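Local atomic coordinates of exodeoxyribonuclease III (Neisseria meningitidis, PDB entry 2JC4), a protein that acts as a 3'-5' DNA exonuclease of the AP/ExoA repair family, probably using two magnesium or manganese ions. Residues 110-115 with 164-169; 126-131 with 177-182; 138-143 with 222-227; 149-154 with 213-218. All coordinates share one frame; numbering follows the deposited sequence.

Contact 1: 110-115 with 164-169; sequences EALDSP and EKIHCS. With ACT (acetate ion), chain F.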
loop_
_atom_site.group_PDB
_atom_site.type_symbol
_atom_site.label_atom_id
_atom_site.label_comp_id
_atom_site.label_asym_id
_atom_site.label_seq_id
_atom_site.Cartn_x
_atom_site.Cartn_y
_atom_site.Cartn_z
ATOM N N GLU A 110 13.384 -1.423 -9.844
ATOM C CA GLU A 110 13.681 -1.967 -11.185
ATOM C C GLU A 110 14.573 -3.194 -11.174
ATOM O O GLU A 110 14.161 -4.264 -11.616
ATOM C CB GLU A 110 14.292 -0.899 -12.108
ATOM C CG GLU A 110 14.357 -1.316 -13.586
ATOM C CD GLU A 110 14.668 -0.119 -14.472
ATOM O OE1 GLU A 110 15.769 0.472 -14.321
ATOM O OE2 GLU A 110 13.799 0.255 -15.268
ATOM N N ALA A 111 15.802 -3.024 -10.694
ATOM C CA ALA A 111 16.828 -4.094 -10.672
ATOM C C ALA A 111 17.883 -3.617 -9.678
ATOM O O ALA A 111 18.035 -2.404 -9.465
ATOM C CB ALA A 111 17.470 -4.295 -12.074
ATOM N N LEU A 112 18.587 -4.555 -9.046
ATOM C CA LEU A 112 19.575 -4.159 -8.039
ATOM C C LEU A 112 20.691 -3.310 -8.617
ATOM O O LEU A 112 21.273 -2.526 -7.897
ATOM C CB LEU A 112 20.118 -5.367 -7.254
ATOM C CG LEU A 112 19.410 -5.616 -5.928
ATOM C CD1 LEU A 112 17.948 -5.970 -6.203
ATOM C CD2 LEU A 112 20.102 -6.746 -5.117
ATOM N N ASP A 113 20.946 -3.427 -9.928
ATOM C CA ASP A 113 22.010 -2.600 -10.565
ATOM C C ASP A 113 21.466 -1.350 -11.278
ATOM O O ASP A 113 22.215 -0.624 -11.959
ATOM C CB ASP A 113 22.875 -3.451 -11.509
ATOM C CG ASP A 113 22.055 -4.175 -12.575
ATOM O OD1 ASP A 113 20.818 -3.958 -12.637
ATOM O OD2 ASP A 113 22.652 -4.943 -13.374
ATOM N N SER A 114 20.174 -1.066 -11.090
ATOM C CA SER A 114 19.575 0.152 -11.642
ATOM C C SER A 114 19.859 1.364 -10.757
ATOM O O SER A 114 19.896 1.242 -9.519
ATOM C CB SER A 114 18.038 -0.021 -11.790
ATOM O OG SER A 114 17.401 1.197 -12.242
ATOM N N PRO A 115 20.014 2.548 -11.381
ATOM C CA PRO A 115 20.060 3.787 -10.628
ATOM C C PRO A 115 18.782 3.990 -9.803
ATOM O O PRO A 115 18.799 4.681 -8.794
ATOM C CB PRO A 115 20.134 4.877 -11.707
ATOM C CG PRO A 115 20.408 4.231 -12.977
ATOM C CD PRO A 115 20.174 2.743 -12.841
ATOM N N GLU A 164 18.354 -12.660 -4.165
ATOM C CA GLU A 164 18.952 -11.334 -4.379
ATOM C C GLU A 164 18.509 -10.693 -5.690
ATOM O O GLU A 164 19.314 -10.044 -6.370
ATOM C CB GLU A 164 20.502 -11.350 -4.257
ATOM C CG GLU A 164 20.994 -12.056 -2.971
ATOM C CD GLU A 164 20.687 -11.262 -1.699
ATOM O OE1 GLU A 164 19.784 -10.399 -1.689
ATOM O OE2 GLU A 164 21.388 -11.470 -0.691
ATOM N N LYS A 165 17.227 -10.865 -6.034
ATOM C CA LYS A 165 16.629 -10.127 -7.149
ATOM C C LYS A 165 15.633 -9.126 -6.597
ATOM O O LYS A 165 15.237 -9.212 -5.407
ATOM C CB LYS A 165 15.925 -11.089 -8.125
ATOM C CG LYS A 165 16.809 -12.264 -8.570
ATOM C CD LYS A 165 17.691 -11.940 -9.762
ATOM C CE LYS A 165 18.074 -13.233 -10.516
ATOM N NZ LYS A 165 18.655 -14.240 -9.542
ATOM N N ILE A 166 15.250 -8.171 -7.447
ATOM C CA ILE A 166 14.367 -7.063 -7.056
ATOM C C ILE A 166 13.154 -7.612 -6.262
ATOM O O ILE A 166 12.643 -8.700 -6.546
ATOM C CB ILE A 166 13.969 -6.182 -8.309
ATOM C CG1 ILE A 166 13.424 -4.782 -7.905
ATOM C CG2 ILE A 166 12.989 -6.949 -9.237
ATOM C CD1 ILE A 166 14.426 -3.844 -7.116
ATOM N N HIS A 167 12.733 -6.859 -5.254
ATOM C CA HIS A 167 11.642 -7.197 -4.336
ATOM C C HIS A 167 11.992 -8.161 -3.221
ATOM O O HIS A 167 11.420 -8.061 -2.139
ATOM C CB HIS A 167 10.349 -7.684 -5.035
ATOM C CG HIS A 167 9.871 -6.788 -6.126
ATOM N ND1 HIS A 167 9.728 -5.423 -5.966
ATOM C CD2 HIS A 167 9.532 -7.058 -7.416
ATOM C CE1 HIS A 167 9.306 -4.895 -7.103
ATOM N NE2 HIS A 167 9.169 -5.864 -7.995
ATOM N N CYS A 168 12.909 -9.090 -3.493
ATOM C CA CYS A 168 13.228 -10.174 -2.559
ATOM C C CYS A 168 14.675 -10.194 -2.038
ATOM O O CYS A 168 15.115 -11.209 -1.472
ATOM C CB CYS A 168 12.934 -11.516 -3.244
ATOM S SG CYS A 168 11.248 -11.631 -3.856
ATOM N N SER A 169 15.414 -9.108 -2.239
ATOM C CA SER A 169 16.819 -9.051 -1.796
ATOM C C SER A 169 16.966 -8.839 -0.293
ATOM O O SER A 169 16.086 -8.261 0.389
ATOM C CB SER A 169 17.626 -7.971 -2.564
ATOM O OG SER A 169 17.261 -6.658 -2.138
HETATM C C ACT F . 6.330 -5.367 -9.934
HETATM O O ACT F . 7.551 -5.473 -10.174
HETATM O OXT ACT F . 5.610 -4.813 -10.805
HETATM C CH3 ACT F . 5.830 -5.893 -8.638
HETATM O O HOH W 1 17.455 -7.459 -9.830
#
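A111 and I166, whose CA atoms lie 5.3 Å apart, mark the closest backbone approach of two loops, 110-115 and 164-169, with no direct hydrogen bond between them. Each loop is built on a beta turn, type I from A111 to S114 and type II from K165 to C168, and each leads through a serine N-cap into a helix, S114 before helix 115-135 and S169 before helix 170-180. Two helix entrances of the DNase I-like fold are thus set side by side at the surface. L112 and I166 carry the join. L112 works through its two methyls: CD1 lies 3.7 Å from I166 N, whereas CD2 is 3.8 Å from S169 CB and also meets E164 O. I166 has CG1 anti to its backbone N (chi1 -162°), which lays it against E110 C at 3.8 Å. A water accepts from L112 N and, weakly, from I166 N, linking the backbones. F117 touches L112, I166 and S169 from helix 115-135. I166 CG1 also stands over the centre of the H167 ring; H167 ND1 is bonded to N148 O, and H167 NE2 donates at 2.7 Å to O of an acetate, probably from the crystallisation liquor, which N108 ND2 also binds.

Contact 2: 126-131 with 177-182; sequences ALTEFV and QNLLDL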
loop_
_atom_site.group_PDB
_atom_site.type_symbol
_atom_site.label_atom_id
_atom_site.label_comp_id
_atom_site.label_asym_id
_atom_site.label_seq_id
_atom_site.Cartn_x
_atom_site.Cartn_y
_atom_site.Cartn_z
ATOM N N ALA A 126 14.203 8.120 3.758
ATOM C CA ALA A 126 13.372 9.308 4.007
ATOM C C ALA A 126 12.006 8.902 4.590
ATOM O O ALA A 126 11.465 9.571 5.471
ATOM C CB ALA A 126 13.204 10.146 2.742
ATOM N N LEU A 127 11.448 7.805 4.103
ATOM C CA LEU A 127 10.178 7.350 4.645
ATOM C C LEU A 127 10.310 6.983 6.127
ATOM O O LEU A 127 9.454 7.322 6.931
ATOM C CB LEU A 127 9.677 6.135 3.847
ATOM C CG LEU A 127 8.381 5.510 4.354
ATOM C CD1 LEU A 127 7.196 6.528 4.211
ATOM C CD2 LEU A 127 8.085 4.223 3.621
ATOM N N THR A 128 11.367 6.255 6.461
ATOM C CA THR A 128 11.604 5.814 7.841
ATOM C C THR A 128 11.604 7.017 8.802
ATOM O O THR A 128 10.999 6.980 9.885
ATOM C CB THR A 128 12.939 5.020 7.924
ATOM O OG1 THR A 128 12.894 3.976 6.944
ATOM C CG2 THR A 128 13.070 4.354 9.266
ATOM N N GLU A 129 12.260 8.082 8.377
ATOM C CA GLU A 129 12.361 9.308 9.187
ATOM C C GLU A 129 10.977 9.941 9.405
ATOM O O GLU A 129 10.607 10.349 10.510
ATOM C CB GLU A 129 13.325 10.288 8.490
ATOM C CG GLU A 129 14.223 11.002 9.448
ATOM C CD GLU A 129 14.998 12.115 8.767
ATOM O OE1 GLU A 129 14.548 13.283 8.846
ATOM O OE2 GLU A 129 16.021 11.804 8.127
ATOM N N PHE A 130 10.194 10.018 8.355
ATOM C CA PHE A 130 8.874 10.621 8.463
ATOM C C PHE A 130 7.984 9.786 9.371
ATOM O O PHE A 130 7.310 10.325 10.266
ATOM C CB PHE A 130 8.245 10.693 7.077
ATOM C CG PHE A 130 6.813 11.138 7.074
ATOM C CD1 PHE A 130 6.462 12.417 7.522
ATOM C CD2 PHE A 130 5.824 10.310 6.556
ATOM C CE1 PHE A 130 5.141 12.858 7.492
ATOM C CE2 PHE A 130 4.472 10.741 6.533
ATOM C CZ PHE A 130 4.145 12.026 6.970
ATOM N N VAL A 131 7.960 8.478 9.112
ATOM C CA VAL A 131 7.114 7.548 9.902
ATOM C C VAL A 131 7.533 7.593 11.385
ATOM O O VAL A 131 6.677 7.703 12.284
ATOM C CB VAL A 131 7.072 6.097 9.323
ATOM C CG1 VAL A 131 6.197 5.199 10.232
ATOM C CG2 VAL A 131 6.481 6.080 7.906
ATOM N N GLN A 177 12.555 -4.161 7.371
ATOM C CA GLN A 177 12.802 -4.360 8.806
ATOM C C GLN A 177 12.988 -3.020 9.517
ATOM O O GLN A 177 12.514 -2.853 10.657
ATOM C CB GLN A 177 13.975 -5.339 9.053
ATOM C CG GLN A 177 14.167 -5.783 10.540
ATOM C CD GLN A 177 12.951 -6.492 11.103
ATOM O OE1 GLN A 177 12.475 -7.463 10.514
ATOM N NE2 GLN A 177 12.427 -6.005 12.221
ATOM N N ASN A 178 13.622 -2.054 8.853
ATOM C CA ASN A 178 13.807 -0.739 9.481
ATOM C C ASN A 178 12.496 -0.036 9.837
ATOM O O ASN A 178 12.425 0.753 10.784
ATOM C CB ASN A 178 14.673 0.168 8.620
ATOM C CG ASN A 178 16.078 -0.363 8.437
ATOM O OD1 ASN A 178 16.527 -1.196 9.205
ATOM N ND2 ASN A 178 16.795 0.146 7.418
ATOM N N LEU A 179 11.452 -0.293 9.061
ATOM C CA LEU A 179 10.113 0.221 9.365
ATOM C C LEU A 179 9.490 -0.516 10.564
ATOM O O LEU A 179 8.999 0.103 11.479
ATOM C CB LEU A 179 9.216 0.112 8.119
ATOM C CG LEU A 179 9.589 0.994 6.924
ATOM C CD1 LEU A 179 8.741 0.616 5.692
ATOM C CD2 LEU A 179 9.466 2.521 7.252
ATOM N N LEU A 180 9.500 -1.845 10.546
ATOM C CA LEU A 180 9.062 -2.621 11.706
ATOM C C LEU A 180 9.771 -2.182 13.014
ATOM O O LEU A 180 9.113 -2.088 14.069
ATOM C CB LEU A 180 9.300 -4.120 11.474
ATOM C CG LEU A 180 8.567 -4.765 10.282
ATOM C CD1 LEU A 180 8.886 -6.254 10.201
ATOM C CD2 LEU A 180 7.038 -4.516 10.324
ATOM N N ASP A 181 11.088 -1.960 12.929
ATOM C CA ASP A 181 11.953 -1.511 14.057
ATOM C C ASP A 181 11.557 -0.142 14.673
ATOM O O ASP A 181 11.910 0.178 15.830
ATOM C CB ASP A 181 13.412 -1.442 13.587
ATOM C CG ASP A 181 14.023 -2.813 13.355
ATOM O OD1 ASP A 181 13.391 -3.832 13.732
ATOM O OD2 ASP A 181 15.149 -2.856 12.780
ATOM N N LEU A 182 10.760 0.634 13.938
ATOM C CA LEU A 182 10.140 1.838 14.527
ATOM C C LEU A 182 9.145 1.524 15.652
ATOM O O LEU A 182 8.825 2.415 16.461
ATOM C CB LEU A 182 9.434 2.699 13.456
ATOM C CG LEU A 182 10.310 3.121 12.286
ATOM C CD1 LEU A 182 9.490 3.851 11.196
ATOM C CD2 LEU A 182 11.524 3.942 12.734
#
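T128 OG1 is gripped by F124 O, one turn back in helix 115-135, and is covered across the contact by L179 CD2 at 3.7 Å. The polar end of the threonine is thereby satisfied inside its own helix, and what it offers to segment 177-182 is essentially apolar. With OG1 beside the backbone N (chi1 -53°), the methyl CG2 stands anti to that N and reaches across to segment 177-182, where it meets L182 CD2, just past helix 170-180, at 3.8 Å and lies 4.0 Å from N178 O. The threonine is in this way flanked by two leucines, its side chain oblique to both. L182 spreads its two methyls over one turn of the opposing helix: CD2 takes the threonine methyl, while CD1 rests against V131 CG1 at 3.7 Å and T128 O at the same separation. The V131 and L182 side chains meet at about a right angle. L127 and L179 complete the seam more loosely, CD2 to CD1 at 4.2 Å. No hydrogen bond crosses between the segments, and this is a worked case of an apolar seam between helix 115-135 and the C-terminal end of helix 170-180 with the turn after it. Helix 115-135 is the connection in a beta-alpha-beta crossover, joining the parallel neighbours 99-105 and 141-144. Both helices lean on that sheet: L127 touches V104 of strand 99-105, and V131 and L179 both touch L143 of strand 141-144. L179 also meets F147, and L182 reaches R132 and M135 in helix 115-135.

Contact 3: 138-143 with 222-227; sequences HGKLVL and SPAMAA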
loop_
_atom_site.group_PDB
_atom_site.type_symbol
_atom_site.label_atom_id
_atom_site.label_comp_id
_atom_site.label_asym_id
_atom_site.label_seq_id
_atom_site.Cartn_x
_atom_site.Cartn_y
_atom_site.Cartn_z
ATOM N N HIS A 138 0.906 9.902 17.259
ATOM C CA HIS A 138 -0.326 9.159 16.986
ATOM C C HIS A 138 -0.204 7.730 17.454
ATOM O O HIS A 138 0.465 6.908 16.806
ATOM C CB HIS A 138 -0.645 9.138 15.478
ATOM C CG HIS A 138 -0.702 10.491 14.852
ATOM N ND1 HIS A 138 -1.841 11.268 14.857
ATOM C CD2 HIS A 138 0.238 11.201 14.185
ATOM C CE1 HIS A 138 -1.598 12.400 14.222
ATOM N NE2 HIS A 138 -0.348 12.380 13.793
ATOM N N GLY A 139 -0.895 7.409 18.545
ATOM C CA GLY A 139 -0.899 6.032 19.102
ATOM C C GLY A 139 -1.634 5.079 18.157
ATOM O O GLY A 139 -1.327 3.879 18.078
ATOM N N LYS A 140 -2.611 5.606 17.423
ATOM C CA LYS A 140 -3.250 4.756 16.432
ATOM C C LYS A 140 -2.657 5.171 15.080
ATOM O O LYS A 140 -2.924 6.251 14.587
ATOM C CB LYS A 140 -4.759 4.911 16.492
ATOM C CG LYS A 140 -5.342 4.370 17.777
ATOM C CD LYS A 140 -6.855 4.534 17.768
ATOM C CE LYS A 140 -7.508 3.847 18.989
ATOM N NZ LYS A 140 -8.987 4.062 18.952
ATOM N N LEU A 141 -1.792 4.332 14.523
ATOM C CA LEU A 141 -1.160 4.700 13.254
ATOM C C LEU A 141 -1.089 3.486 12.343
ATOM O O LEU A 141 -0.809 2.391 12.805
ATOM C CB LEU A 141 0.215 5.359 13.489
ATOM C CG LEU A 141 1.029 5.769 12.228
ATOM C CD1 LEU A 141 1.774 7.126 12.455
ATOM C CD2 LEU A 141 1.991 4.641 11.739
ATOM N N VAL A 142 -1.402 3.698 11.061
ATOM C CA VAL A 142 -1.341 2.627 10.041
ATOM C C VAL A 142 -0.501 3.097 8.878
ATOM O O VAL A 142 -0.823 4.092 8.230
ATOM C CB VAL A 142 -2.756 2.183 9.535
ATOM C CG1 VAL A 142 -2.646 1.038 8.568
ATOM C CG2 VAL A 142 -3.635 1.703 10.686
ATOM N N LEU A 143 0.584 2.381 8.610
ATOM C CA LEU A 143 1.417 2.644 7.436
ATOM C C LEU A 143 1.173 1.521 6.446
ATOM O O LEU A 143 1.505 0.363 6.734
ATOM C CB LEU A 143 2.922 2.716 7.824
ATOM C CG LEU A 143 3.974 2.665 6.686
ATOM C CD1 LEU A 143 3.901 3.943 5.867
ATOM C CD2 LEU A 143 5.416 2.435 7.191
ATOM N N SER A 222 0.607 0.306 14.483
ATOM C CA SER A 222 1.123 0.587 15.817
ATOM C C SER A 222 0.521 -0.421 16.813
ATOM O O SER A 222 -0.518 -1.058 16.525
ATOM C CB SER A 222 0.709 2.002 16.255
ATOM O OG SER A 222 -0.702 2.106 16.255
ATOM N N PRO A 223 1.147 -0.563 17.995
ATOM C CA PRO A 223 0.616 -1.546 18.940
ATOM C C PRO A 223 -0.845 -1.377 19.316
ATOM O O PRO A 223 -1.527 -2.388 19.458
ATOM C CB PRO A 223 1.492 -1.370 20.191
ATOM C CG PRO A 223 2.657 -0.653 19.785
ATOM C CD PRO A 223 2.366 0.088 18.496
ATOM N N ALA A 224 -1.326 -0.138 19.476
ATOM C CA ALA A 224 -2.738 0.091 19.853
ATOM C C ALA A 224 -3.670 -0.498 18.803
ATOM O O ALA A 224 -4.740 -1.002 19.131
ATOM C CB ALA A 224 -3.033 1.598 20.059
ATOM N N MET A 225 -3.249 -0.432 17.537
ATOM C CA MET A 225 -3.980 -1.066 16.435
ATOM C C MET A 225 -3.777 -2.590 16.400
ATOM O O MET A 225 -4.724 -3.349 16.183
ATOM C CB MET A 225 -3.607 -0.405 15.088
ATOM C CG MET A 225 -3.991 1.107 14.972
ATOM S SD MET A 225 -5.771 1.452 15.099
ATOM C CE MET A 225 -6.324 1.094 13.410
ATOM N N ALA A 226 -2.550 -3.047 16.640
ATOM C CA ALA A 226 -2.270 -4.501 16.728
ATOM C C ALA A 226 -3.156 -5.192 17.766
ATOM O O ALA A 226 -3.665 -6.291 17.530
ATOM C CB ALA A 226 -0.789 -4.756 17.039
ATOM N N ALA A 227 -3.384 -4.527 18.892
ATOM C CA ALA A 227 -4.180 -5.105 19.955
ATOM C C ALA A 227 -5.626 -5.302 19.519
ATOM O O ALA A 227 -6.298 -6.194 20.038
ATOM C CB ALA A 227 -4.117 -4.219 21.221
HETATM O O HOH W 2 0.285 2.481 19.686
#
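S222 holds OG between its backbone N and carbonyl carbon (chi1 59°), which brings the hydroxyl against the backbone of G139 and L141; M225, folded at chi2 and again at chi3 (-82°), turns CE toward V142. The hydroxyl works in both directions. It donates to G139 O at 2.6 Å, tilted out of the carbonyl plane, and accepts from L141 N at 3.0 Å. S222 N in turn gives its hydrogen to L141 O at 3.0 Å, in the plane of that carbonyl and with an N-H...O angle of 160°. L141 is therefore held at both its N-H and its C=O by one residue. S222 occupies the N-cap position of helix 223-226, yet its side chain makes no capping bond, being turned to G139 and L141 of segment 138-143 instead, while S222 O accepts from A226 N within the helix. Here the second mixed sheet of the DNase I-like fold gives way to a helix: strand 217-221 runs antiparallel to 141-144, L143 and L220 share backbone bonds, and beyond S222 the chain coils. A water continues the link outward, donating to G139 O and accepting from A224 N. A224 CB also sits 3.5 Å from G139 O. Beside the polar cluster, the M225 side chain runs past K140 and V142, crossing each at about a right angle. Its CG faces L141 N, its SD touches K140 CB at 3.9 Å, and its CE meets V142 CG2 at 3.9 Å. L141 and L143 turn toward helix 115-135, where they touch M135 and V131.

Contact 4: 149-154 with 213-218; sequences IAPADA and GLRIDH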
loop_
_atom_site.group_PDB
_atom_site.type_symbol
_atom_site.label_atom_id
_atom_site.label_comp_id
_atom_site.label_asym_id
_atom_site.label_seq_id
_atom_site.Cartn_x
_atom_site.Cartn_y
_atom_site.Cartn_z
ATOM N N ILE A 149 8.386 -4.713 -1.672
ATOM C CA ILE A 149 9.334 -5.551 -0.948
ATOM C C ILE A 149 8.535 -6.719 -0.363
ATOM O O ILE A 149 7.463 -6.538 0.293
ATOM C CB ILE A 149 10.093 -4.798 0.187
ATOM C CG1 ILE A 149 10.961 -3.650 -0.366
ATOM C CG2 ILE A 149 10.961 -5.830 1.047
ATOM C CD1 ILE A 149 11.502 -2.754 0.756
ATOM N N ALA A 150 9.088 -7.910 -0.599
ATOM C CA ALA A 150 8.572 -9.176 -0.111
ATOM C C ALA A 150 9.407 -9.560 1.118
ATOM O O ALA A 150 10.585 -9.893 0.998
ATOM C CB ALA A 150 8.698 -10.223 -1.210
ATOM N N PRO A 151 8.819 -9.451 2.315
ATOM C CA PRO A 151 9.631 -9.515 3.539
ATOM C C PRO A 151 10.481 -10.767 3.786
ATOM O O PRO A 151 11.557 -10.636 4.376
ATOM C CB PRO A 151 8.589 -9.349 4.651
ATOM C CG PRO A 151 7.531 -8.470 4.017
ATOM C CD PRO A 151 7.414 -9.139 2.625
ATOM N N ALA A 152 10.014 -11.949 3.379
ATOM C CA ALA A 152 10.792 -13.203 3.601
ATOM C C ALA A 152 10.548 -14.153 2.441
ATOM O O ALA A 152 9.715 -13.856 1.569
ATOM C CB ALA A 152 10.395 -13.827 4.928
ATOM N N ASP A 153 11.230 -15.300 2.389
ATOM C CA ASP A 153 11.049 -16.182 1.201
ATOM C C ASP A 153 9.647 -16.789 1.029
ATOM O O ASP A 153 9.237 -17.094 -0.077
ATOM C CB ASP A 153 12.152 -17.248 1.117
ATOM C CG ASP A 153 13.444 -16.715 0.472
ATOM O OD1 ASP A 153 13.447 -15.649 -0.206
ATOM O OD2 ASP A 153 14.451 -17.408 0.618
ATOM N N ALA A 154 8.881 -16.915 2.106
ATOM C CA ALA A 154 7.473 -17.331 1.972
ATOM C C ALA A 154 6.640 -16.345 1.119
ATOM O O ALA A 154 5.540 -16.686 0.663
ATOM C CB ALA A 154 6.841 -17.523 3.348
ATOM N N GLY A 213 2.982 -15.578 -7.157
ATOM C CA GLY A 213 3.029 -14.135 -6.902
ATOM C C GLY A 213 4.026 -13.738 -5.803
ATOM O O GLY A 213 4.822 -14.565 -5.319
ATOM N N LEU A 214 4.014 -12.448 -5.459
ATOM C CA LEU A 214 4.773 -11.874 -4.343
ATOM C C LEU A 214 3.797 -11.226 -3.329
ATOM O O LEU A 214 2.755 -10.679 -3.707
ATOM C CB LEU A 214 5.770 -10.829 -4.833
ATOM C CG LEU A 214 6.686 -11.223 -6.017
ATOM C CD1 LEU A 214 7.495 -10.001 -6.361
ATOM C CD2 LEU A 214 7.597 -12.365 -5.656
ATOM N N ARG A 215 4.134 -11.320 -2.049
ATOM C CA ARG A 215 3.458 -10.496 -1.033
ATOM C C ARG A 215 4.229 -9.206 -0.841
ATOM O O ARG A 215 5.199 -9.167 -0.073
ATOM C CB ARG A 215 3.293 -11.228 0.315
ATOM C CG ARG A 215 2.427 -10.468 1.325
ATOM C CD ARG A 215 2.293 -11.222 2.675
ATOM N NE ARG A 215 3.563 -11.231 3.410
ATOM C CZ ARG A 215 3.793 -10.501 4.511
ATOM N NH1 ARG A 215 2.840 -9.734 5.017
ATOM N NH2 ARG A 215 4.963 -10.564 5.120
ATOM N N ILE A 216 3.785 -8.151 -1.522
ATOM C CA ILE A 216 4.457 -6.840 -1.461
ATOM C C ILE A 216 3.572 -5.701 -1.004
ATOM O O ILE A 216 4.064 -4.569 -0.811
ATOM C CB ILE A 216 5.120 -6.476 -2.825
ATOM C CG1 ILE A 216 4.075 -6.498 -3.971
ATOM C CG2 ILE A 216 6.331 -7.468 -3.107
ATOM C CD1 ILE A 216 4.662 -6.086 -5.356
ATOM N N ASP A 217 2.273 -5.966 -0.878
ATOM C CA ASP A 217 1.349 -4.987 -0.334
ATOM C C ASP A 217 1.044 -5.311 1.121
ATOM O O ASP A 217 0.550 -6.437 1.443
ATOM C CB ASP A 217 0.063 -4.993 -1.170
ATOM C CG ASP A 217 0.334 -4.673 -2.629
ATOM O OD1 ASP A 217 0.354 -3.478 -2.937
ATOM O OD2 ASP A 217 0.454 -5.612 -3.465
ATOM N N HIS A 218 1.317 -4.345 2.005
ATOM C CA HIS A 218 1.331 -4.656 3.465
ATOM C C HIS A 218 0.540 -3.647 4.247
ATOM O O HIS A 218 0.290 -2.551 3.756
ATOM C CB HIS A 218 2.773 -4.686 4.015
ATOM C CG HIS A 218 3.698 -5.589 3.250
ATOM N ND1 HIS A 218 3.452 -6.928 3.096
ATOM C CD2 HIS A 218 4.824 -5.325 2.537
ATOM C CE1 HIS A 218 4.409 -7.468 2.348
ATOM N NE2 HIS A 218 5.259 -6.512 2.000
#
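P151, I149 and R215 carry the join between segment 149-154, in the long loop after strand 141-144 and directly following N148, and the chain entering strand 217-221 in the second sheet of the DNase I-like fold. I149 contributes through its carbonyl oxygen. H218 NE2 donates to I149 O at 2.8 Å, nearly along the C=O axis and in the plane of the imidazole, with an N-H...O angle of 168°. The same oxygen receives a CA-H...O contact from I216 CA, so a buried backbone acceptor is met from two residues of the other segment. I149 directs CB away from segment 213-218, and its side chain touches F124 in helix 115-135 and F176 in helix 170-180. P151 touches both the H218 ring and the R215 guanidinium: CD meets H218 CE1 at 3.4 Å, proline and histidine meeting tip to tip, while CG lies 3.5 Å from R215 NH2, the arginine crossing it at about a right angle. The R215 guanidinium has H218 CE1 over the centre of one face. Its polar end is held by salt bridges from NE to D155 and from NH2 to D186, which should keep the buried charge balanced. R215 O also takes a CA-H...O contact from A150 CA at 3.4 Å. Next along, D217, predicted to be important for catalysis, directs CB away from the loop, and its OD2 is bonded to H247 ND1 and T199 OG1. Near this predicted active site, the methyls A150 CB and I216 CG2 lie 4.1 Å apart.

From the N terminus the chain lays down the first halves of contacts 1, 2, 3 and 4 in turn, from the loop at 110-115 to the loop at 149-154. The second halves return in a different order: 164-169 closes contact 1, 177-182 contact 2, 213-218 contact 4 and 222-227 contact 3. Contacts 1 and 2 therefore cross each other and both of the rest, whereas contact 4 is nested inside the loop closed by contact 3. Contacts 1 and 4 touch, H167 O lying 2.8 Å from A150 N. Contacts 2 and 3 meet at L143, joining the helix pair to the sheet; contact 3 reaches strand 141-144 and contact 4 strand 217-221, its neighbour in the same sheet.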